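Benzoate transport porin BenP (Acinetobacter baumannii AB307-0294, PDB 5DL8) forms an outer-membrane beta-barrel of the OprD porin family and probably admits small molecules such as benzoate. Local coordinates at residues 313-324 against 340-348. Residues are numbered along the deposited sequence; the frame is centred on the assembly and turned at random. Where two conformers were deposited one is given.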
ATOM      1  N   PHE A 313       6.205  -5.743 -11.923  1.00 29.17           N
ATOM      2  CA  PHE A 313       6.118  -5.939 -13.329  1.00 28.90           C
ATOM      3  C   PHE A 313       5.877  -4.578 -13.992  1.00 29.67           C
ATOM      4  O   PHE A 313       4.966  -4.472 -14.808  1.00 28.66           O
ATOM      5  CB  PHE A 313       5.043  -6.989 -13.529  1.00 28.32           C
ATOM      6  CG  PHE A 313       5.416  -8.357 -12.924  1.00 27.99           C
ATOM      7  CD1 PHE A 313       5.304  -8.598 -11.581  1.00 27.20           C
ATOM      8  CD2 PHE A 313       5.915  -9.357 -13.733  1.00 28.63           C
ATOM      9  CE1 PHE A 313       5.689  -9.832 -11.088  1.00 28.47           C
ATOM     10  CE2 PHE A 313       6.225 -10.595 -13.257  1.00 29.85           C
ATOM     11  CZ  PHE A 313       6.203 -10.824 -11.913  1.00 28.41           C
ATOM     12  N   PHE A 314       6.635  -3.551 -13.566  1.00 28.39           N
ATOM     13  CA  PHE A 314       6.408  -2.158 -14.045  1.00 28.67           C
ATOM     14  C   PHE A 314       7.593  -1.671 -14.946  1.00 27.52           C
ATOM     15  O   PHE A 314       7.803  -0.512 -15.200  1.00 26.67           O
ATOM     16  CB  PHE A 314       6.052  -1.204 -12.845  1.00 29.26           C
ATOM     17  CG  PHE A 314       7.009  -1.230 -11.705  1.00 30.83           C
ATOM     18  CD1 PHE A 314       8.245  -0.550 -11.773  1.00 33.29           C
ATOM     19  CD2 PHE A 314       6.689  -1.914 -10.522  1.00 32.83           C
ATOM     20  CE1 PHE A 314       9.193  -0.601 -10.666  1.00 35.90           C
ATOM     21  CE2 PHE A 314       7.629  -2.019  -9.442  1.00 34.61           C
ATOM     22  CZ  PHE A 314       8.863  -1.337  -9.490  1.00 35.07           C
ATOM     23  N   LYS A 315       8.391  -2.580 -15.436  1.00 26.37           N
ATOM     24  CA  LYS A 315       9.532  -2.207 -16.208  1.00 28.36           C
ATOM     25  C   LYS A 315       9.114  -1.790 -17.654  1.00 27.55           C
ATOM     26  O   LYS A 315       8.037  -2.134 -18.148  1.00 24.60           O
ATOM     27  CB  LYS A 315      10.609  -3.345 -16.300  1.00 29.68           C
ATOM     28  CG  LYS A 315      11.153  -3.847 -14.973  1.00 29.96           C
ATOM     29  CD  LYS A 315      11.833  -5.234 -15.035  1.00 30.66           C
ATOM     30  CE  LYS A 315      12.160  -5.723 -13.678  1.00 30.75           C
ATOM     31  NZ  LYS A 315      10.972  -6.056 -12.844  1.00 31.79           N
ATOM     32  N   GLU A 316      10.008  -1.024 -18.262  1.00 27.41           N
ATOM     33  CA  GLU A 316       9.707  -0.388 -19.559  1.00 29.04           C
ATOM     34  C   GLU A 316       9.310  -1.404 -20.611  1.00 29.12           C
ATOM     35  O   GLU A 316      10.050  -2.336 -20.896  1.00 29.64           O
ATOM     36  CB  GLU A 316      10.947   0.378 -20.076  1.00 30.84           C
ATOM     37  CG  GLU A 316      10.842   0.942 -21.479  1.00 32.23           C
ATOM     38  CD  GLU A 316      12.099   1.753 -21.876  1.00 35.99           C
ATOM     39  OE1 GLU A 316      12.898   2.054 -20.977  1.00 35.97           O
ATOM     40  OE2 GLU A 316      12.279   2.120 -23.063  1.00 37.35           O
ATOM     41  N   ASP A 317       8.177  -1.180 -21.238  1.00 29.07           N
ATOM     42  CA  ASP A 317       7.634  -2.097 -22.217  1.00 30.26           C
ATOM     43  C   ASP A 317       7.064  -3.417 -21.707  1.00 30.28           C
ATOM     44  O   ASP A 317       6.624  -4.238 -22.520  1.00 32.24           O
ATOM     45  CB  ASP A 317       8.632  -2.365 -23.331  1.00 32.48           C
ATOM     46  CG  ASP A 317       8.904  -1.148 -24.201  1.00 34.42           C
ATOM     47  OD1 ASP A 317       8.097  -0.212 -24.325  1.00 40.09           O
ATOM     48  OD2 ASP A 317       9.866  -1.184 -24.917  1.00 38.79           O
ATOM     49  N   GLU A 318       7.050  -3.621 -20.388  1.00 28.61           N
ATOM     50  CA  GLU A 318       6.782  -4.924 -19.835  1.00 27.18           C
ATOM     51  C   GLU A 318       5.271  -5.239 -19.953  1.00 25.45           C
ATOM     52  O   GLU A 318       4.417  -4.478 -19.545  1.00 23.47           O
ATOM     53  CB  GLU A 318       7.267  -5.062 -18.374  1.00 26.68           C
ATOM     54  CG  GLU A 318       6.918  -6.451 -17.757  1.00 26.81           C
ATOM     55  CD  GLU A 318       7.664  -6.746 -16.470  1.00 27.13           C
ATOM     56  OE1 GLU A 318       8.177  -5.843 -15.821  1.00 25.16           O
ATOM     57  OE2 GLU A 318       7.775  -7.982 -16.137  1.00 30.39           O
ATOM     58  N   LYS A 319       4.994  -6.365 -20.580  1.00 25.48           N
ATOM     59  CA  LYS A 319       3.678  -7.020 -20.553  1.00 26.18           C
ATOM     60  C   LYS A 319       3.720  -8.183 -19.502  1.00 25.75           C
ATOM     61  O   LYS A 319       4.627  -9.055 -19.453  1.00 24.74           O
ATOM     62  CB  LYS A 319       3.386  -7.626 -21.900  1.00 27.08           C
ATOM     63  CG  LYS A 319       3.492  -6.663 -23.076  1.00 27.87           C
ATOM     64  CD  LYS A 319       3.108  -7.473 -24.358  1.00 30.38           C
ATOM     65  CE  LYS A 319       2.838  -6.699 -25.674  1.00 31.10           C
ATOM     66  NZ  LYS A 319       4.183  -6.169 -26.060  1.00 31.90           N
ATOM     67  N   SER A 320       2.668  -8.224 -18.711  1.00 25.66           N
ATOM     68  CA  SER A 320       2.460  -9.313 -17.689  1.00 24.71           C
ATOM     69  C   SER A 320       1.043  -9.983 -17.644  1.00 26.21           C
ATOM     70  O   SER A 320      -0.018  -9.314 -17.828  1.00 25.83           O
ATOM     71  CB  SER A 320       2.877  -8.772 -16.349  1.00 22.97           C
ATOM     72  OG  SER A 320       2.170  -7.573 -16.065  1.00 21.13           O
ATOM     73  N   TYR A 321       1.048 -11.287 -17.332  1.00 28.14           N
ATOM     74  CA  TYR A 321      -0.118 -12.176 -17.301  1.00 29.79           C
ATOM     75  C   TYR A 321      -0.225 -12.722 -15.909  1.00 30.16           C
ATOM     76  O   TYR A 321       0.772 -13.286 -15.385  1.00 28.68           O
ATOM     77  CB  TYR A 321      -0.009 -13.326 -18.335  1.00 32.52           C
ATOM     78  CG  TYR A 321       0.303 -12.820 -19.735  1.00 34.04           C
ATOM     79  CD1 TYR A 321       1.590 -12.555 -20.044  1.00 36.82           C
ATOM     80  CD2 TYR A 321      -0.646 -12.560 -20.682  1.00 36.10           C
ATOM     81  CE1 TYR A 321       1.975 -12.023 -21.221  1.00 38.35           C
ATOM     82  CE2 TYR A 321      -0.259 -12.041 -21.953  1.00 38.12           C
ATOM     83  CZ  TYR A 321       1.094 -11.807 -22.184  1.00 39.67           C
ATOM     84  OH  TYR A 321       1.735 -11.264 -23.290  1.00 44.58           O
ATOM     85  N   HIS A 322      -1.404 -12.479 -15.292  1.00 29.25           N
ATOM     86  CA  HIS A 322      -1.608 -12.662 -13.823  1.00 30.13           C
ATOM     87  C   HIS A 322      -2.717 -13.688 -13.591  1.00 30.37           C
ATOM     88  O   HIS A 322      -3.776 -13.680 -14.278  1.00 30.30           O
ATOM     89  CB  HIS A 322      -2.003 -11.315 -13.105  1.00 29.68           C
ATOM     90  CG  HIS A 322      -1.017 -10.201 -13.296  1.00 29.12           C
ATOM     91  ND1 HIS A 322      -0.455  -9.520 -12.245  1.00 27.82           N
ATOM     92  CD2 HIS A 322      -0.564  -9.597 -14.410  1.00 29.22           C
ATOM     93  CE1 HIS A 322       0.322  -8.568 -12.705  1.00 27.33           C
ATOM     94  NE2 HIS A 322       0.307  -8.634 -14.015  1.00 28.29           N
ATOM     95  N   VAL A 323      -2.487 -14.608 -12.676  1.00 31.27           N
ATOM     96  CA  VAL A 323      -3.474 -15.625 -12.366  1.00 31.34           C
ATOM     97  C   VAL A 323      -3.545 -15.763 -10.854  1.00 31.02           C
ATOM     98  O   VAL A 323      -2.479 -15.729 -10.186  1.00 29.38           O
ATOM     99  CB  VAL A 323      -3.039 -16.992 -12.888  1.00 34.11           C
ATOM    100  CG1 VAL A 323      -4.137 -18.022 -12.677  1.00 35.02           C
ATOM    101  CG2 VAL A 323      -2.714 -16.934 -14.344  1.00 37.26           C
ATOM    102  N   MET A 324      -4.743 -16.047 -10.342  0.50 31.17           N
ATOM    103  CA  MET A 324      -4.995 -16.077  -8.937  0.50 31.53           C
ATOM    104  C   MET A 324      -6.027 -17.206  -8.603  0.50 32.91           C
ATOM    105  O   MET A 324      -7.063 -17.299  -9.306  0.50 32.06           O
ATOM    106  CB  MET A 324      -5.560 -14.728  -8.554  0.50 32.38           C
ATOM    107  CG  MET A 324      -4.597 -13.530  -8.541  0.50 32.63           C
ATOM    108  SD  MET A 324      -5.127 -12.216  -9.638  0.50 34.61           S
ATOM    109  CE  MET A 324      -3.810 -11.029  -9.556  0.50 30.25           C
ATOM    110  N   VAL A 340      -2.998 -18.352  -3.705  1.00 31.07           N
ATOM    111  CA  VAL A 340      -1.841 -18.518  -4.576  1.00 31.77           C
ATOM    112  C   VAL A 340      -1.978 -17.547  -5.829  1.00 32.05           C
ATOM    113  O   VAL A 340      -3.064 -17.470  -6.502  1.00 33.60           O
ATOM    114  CB  VAL A 340      -1.871 -19.957  -5.076  1.00 34.46           C
ATOM    115  CG1 VAL A 340      -0.770 -20.213  -6.061  1.00 35.08           C
ATOM    116  CG2 VAL A 340      -1.704 -20.894  -3.860  1.00 38.07           C
ATOM    117  N   LYS A 341      -0.939 -16.862  -6.177  1.00 30.80           N
ATOM    118  CA  LYS A 341      -0.887 -15.938  -7.367  1.00 31.29           C
ATOM    119  C   LYS A 341       0.399 -16.258  -8.150  1.00 31.77           C
ATOM    120  O   LYS A 341       1.367 -16.611  -7.505  1.00 31.47           O
ATOM    121  CB  LYS A 341      -0.749 -14.528  -6.916  1.00 30.11           C
ATOM    122  CG  LYS A 341      -1.763 -14.172  -5.898  1.00 32.77           C
ATOM    123  CD  LYS A 341      -1.621 -12.684  -5.523  1.00 35.98           C
ATOM    124  CE  LYS A 341      -2.668 -12.238  -4.505  1.00 38.95           C
ATOM    125  NZ  LYS A 341      -2.203 -10.887  -4.049  1.00 42.44           N
ATOM    126  N   TYR A 342       0.357 -16.216  -9.478  1.00 31.47           N
ATOM    127  CA  TYR A 342       1.473 -16.460 -10.385  1.00 34.37           C
ATOM    128  C   TYR A 342       1.450 -15.351 -11.493  1.00 32.17           C
ATOM    129  O   TYR A 342       0.407 -15.130 -12.028  1.00 32.42           O
ATOM    130  CB  TYR A 342       1.340 -17.813 -11.092  1.00 37.98           C
ATOM    131  CG  TYR A 342       2.592 -18.289 -11.877  1.00 45.35           C
ATOM    132  CD1 TYR A 342       3.597 -19.002 -11.180  1.00 50.46           C
ATOM    133  CD2 TYR A 342       2.774 -18.103 -13.302  1.00 48.47           C
ATOM    134  CE1 TYR A 342       4.742 -19.484 -11.811  1.00 53.90           C
ATOM    135  CE2 TYR A 342       3.939 -18.632 -13.967  1.00 50.97           C
ATOM    136  CZ  TYR A 342       4.917 -19.314 -13.191  1.00 54.81           C
ATOM    137  OH  TYR A 342       6.126 -19.913 -13.626  1.00 61.32           O
ATOM    138  N   VAL A 343       2.562 -14.689 -11.771  1.00 30.18           N
ATOM    139  CA  VAL A 343       2.721 -13.694 -12.799  1.00 30.41           C
ATOM    140  C   VAL A 343       3.919 -14.021 -13.661  1.00 32.11           C
ATOM    141  O   VAL A 343       4.984 -14.353 -13.155  1.00 35.25           O
ATOM    142  CB  VAL A 343       2.920 -12.306 -12.174  1.00 29.54           C
ATOM    143  CG1 VAL A 343       2.874 -11.138 -13.157  1.00 29.75           C
ATOM    144  CG2 VAL A 343       1.838 -12.042 -11.202  1.00 30.02           C
ATOM    145  N   TYR A 344       3.750 -13.897 -14.985  1.00 33.30           N
ATOM    146  CA  TYR A 344       4.817 -13.930 -15.942  1.00 32.70           C
ATOM    147  C   TYR A 344       4.842 -12.575 -16.660  1.00 31.52           C
ATOM    148  O   TYR A 344       3.797 -12.045 -17.002  1.00 30.32           O
ATOM    149  CB  TYR A 344       4.574 -15.067 -16.923  1.00 35.30           C
ATOM    150  CG  TYR A 344       5.495 -15.127 -18.129  1.00 36.44           C
ATOM    151  CD1 TYR A 344       6.694 -15.781 -18.043  1.00 38.33           C
ATOM    152  CD2 TYR A 344       5.136 -14.584 -19.365  1.00 38.03           C
ATOM    153  CE1 TYR A 344       7.558 -15.877 -19.133  1.00 39.73           C
ATOM    154  CE2 TYR A 344       5.990 -14.708 -20.488  1.00 39.74           C
ATOM    155  CZ  TYR A 344       7.220 -15.328 -20.326  1.00 40.37           C
ATOM    156  OH  TYR A 344       8.121 -15.505 -21.340  1.00 44.80           O
ATOM    157  N   GLY A 345       6.045 -12.026 -16.839  1.00 30.22           N
ATOM    158  CA  GLY A 345       6.285 -10.764 -17.499  1.00 30.37           C
ATOM    159  C   GLY A 345       7.399 -10.954 -18.565  1.00 31.61           C
ATOM    160  O   GLY A 345       8.371 -11.749 -18.365  1.00 32.85           O
ATOM    161  N   HIS A 346       7.240 -10.283 -19.715  1.00 30.64           N
ATOM    162  CA  HIS A 346       8.209 -10.357 -20.843  1.00 32.49           C
ATOM    163  C   HIS A 346       8.170  -9.087 -21.643  1.00 31.21           C
ATOM    164  O   HIS A 346       7.436  -8.139 -21.235  1.00 29.60           O
ATOM    165  CB  HIS A 346       7.921 -11.594 -21.735  1.00 34.59           C
ATOM    166  CG  HIS A 346       6.670 -11.468 -22.549  1.00 36.65           C
ATOM    167  ND1 HIS A 346       6.605 -11.816 -23.869  1.00 38.80           N
ATOM    168  CD2 HIS A 346       5.444 -11.017 -22.230  1.00 35.86           C
ATOM    169  CE1 HIS A 346       5.389 -11.610 -24.317  1.00 37.93           C
ATOM    170  NE2 HIS A 346       4.674 -11.104 -23.346  1.00 36.65           N
ATOM    171  N   ASP A 347       8.892  -9.074 -22.761  1.00 31.85           N
ATOM    172  CA  ASP A 347       8.991  -7.901 -23.654  1.00 34.91           C
ATOM    173  C   ASP A 347       9.655  -6.611 -23.070  1.00 33.07           C
ATOM    174  O   ASP A 347       9.607  -5.537 -23.694  1.00 30.01           O
ATOM    175  CB  ASP A 347       7.619  -7.519 -24.333  1.00 37.61           C
ATOM    176  CG  ASP A 347       7.307  -8.364 -25.561  1.00 42.51           C
ATOM    177  OD1 ASP A 347       8.087  -9.294 -25.901  1.00 48.75           O
ATOM    178  OD2 ASP A 347       6.244  -8.127 -26.153  1.00 44.17           O
ATOM    179  N   PHE A 348      10.289  -6.777 -21.917  1.00 32.39           N
ATOM    180  CA  PHE A 348      11.199  -5.781 -21.386  1.00 33.89           C
ATOM    181  C   PHE A 348      12.663  -6.243 -21.667  1.00 35.43           C
ATOM    182  O   PHE A 348      12.943  -7.418 -21.904  1.00 34.21           O
ATOM    183  CB  PHE A 348      10.975  -5.463 -19.894  1.00 31.64           C
ATOM    184  CG  PHE A 348      11.199  -6.635 -18.958  1.00 32.01           C
ATOM    185  CD1 PHE A 348      10.249  -7.676 -18.871  1.00 31.52           C
ATOM    186  CD2 PHE A 348      12.358  -6.703 -18.163  1.00 32.81           C
ATOM    187  CE1 PHE A 348      10.463  -8.768 -17.983  1.00 32.29           C
ATOM    188  CE2 PHE A 348      12.581  -7.779 -17.300  1.00 34.14           C
ATOM    189  CZ  PHE A 348      11.603  -8.830 -17.214  1.00 32.44           C
TER
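V343 is gripped between two rings on the buried face of an antiparallel hairpin, strands 319-328 and 336-349 of the porin barrel. Its CG1 sits over the centre of the F313 ring, 3.4 Å from CE2 of F313, and lies equally centred over the H322 ring, two CH-pi contacts to one methyl. Beta branching suits valine to this slot: with CG1 anti to the backbone N (chi1 -170°), one methyl serves both rings, while CG2 of V343 lies 3.6 Å from ND1 of H322. H322 is fixed in rotation by S320 OG on its NE2, 3.0 Å away, and N307 on its ND1. Two residues on, on the same face, G345 offers no side chain, so the E318 carboxylate closes to 3.4 Å between OE2 of E318 and CA of G345. E318 runs alongside F348, and its OE1 takes the backbone N-H of K315.

The other face, carrying Y321, Y344, H346 and K319, is looser and on the surface. Y321 and Y344 lie side by side; CD1 of Y321 lies at the edge of the Y344 ring, 4.1 Å from CD2 of Y344. The Y321 hydroxyl reaches across to H346, OH to NE2 2.9 Å. Beyond it, K319 is long enough, bending at its end, to form a salt bridge with D347, NZ to OD2 2.8 Å, at the anti lone pair, where the second strand turns a corner.

Paired backbone bonds, such as Y321 N to Y344 O at 2.9 Å, set the register; the chemistry therefore implies a clasp of CH-pi contacts about V343, its imidazole held by hydrogen bonds, and polar surface links that tie the open end of the hairpin, far from its connecting turn.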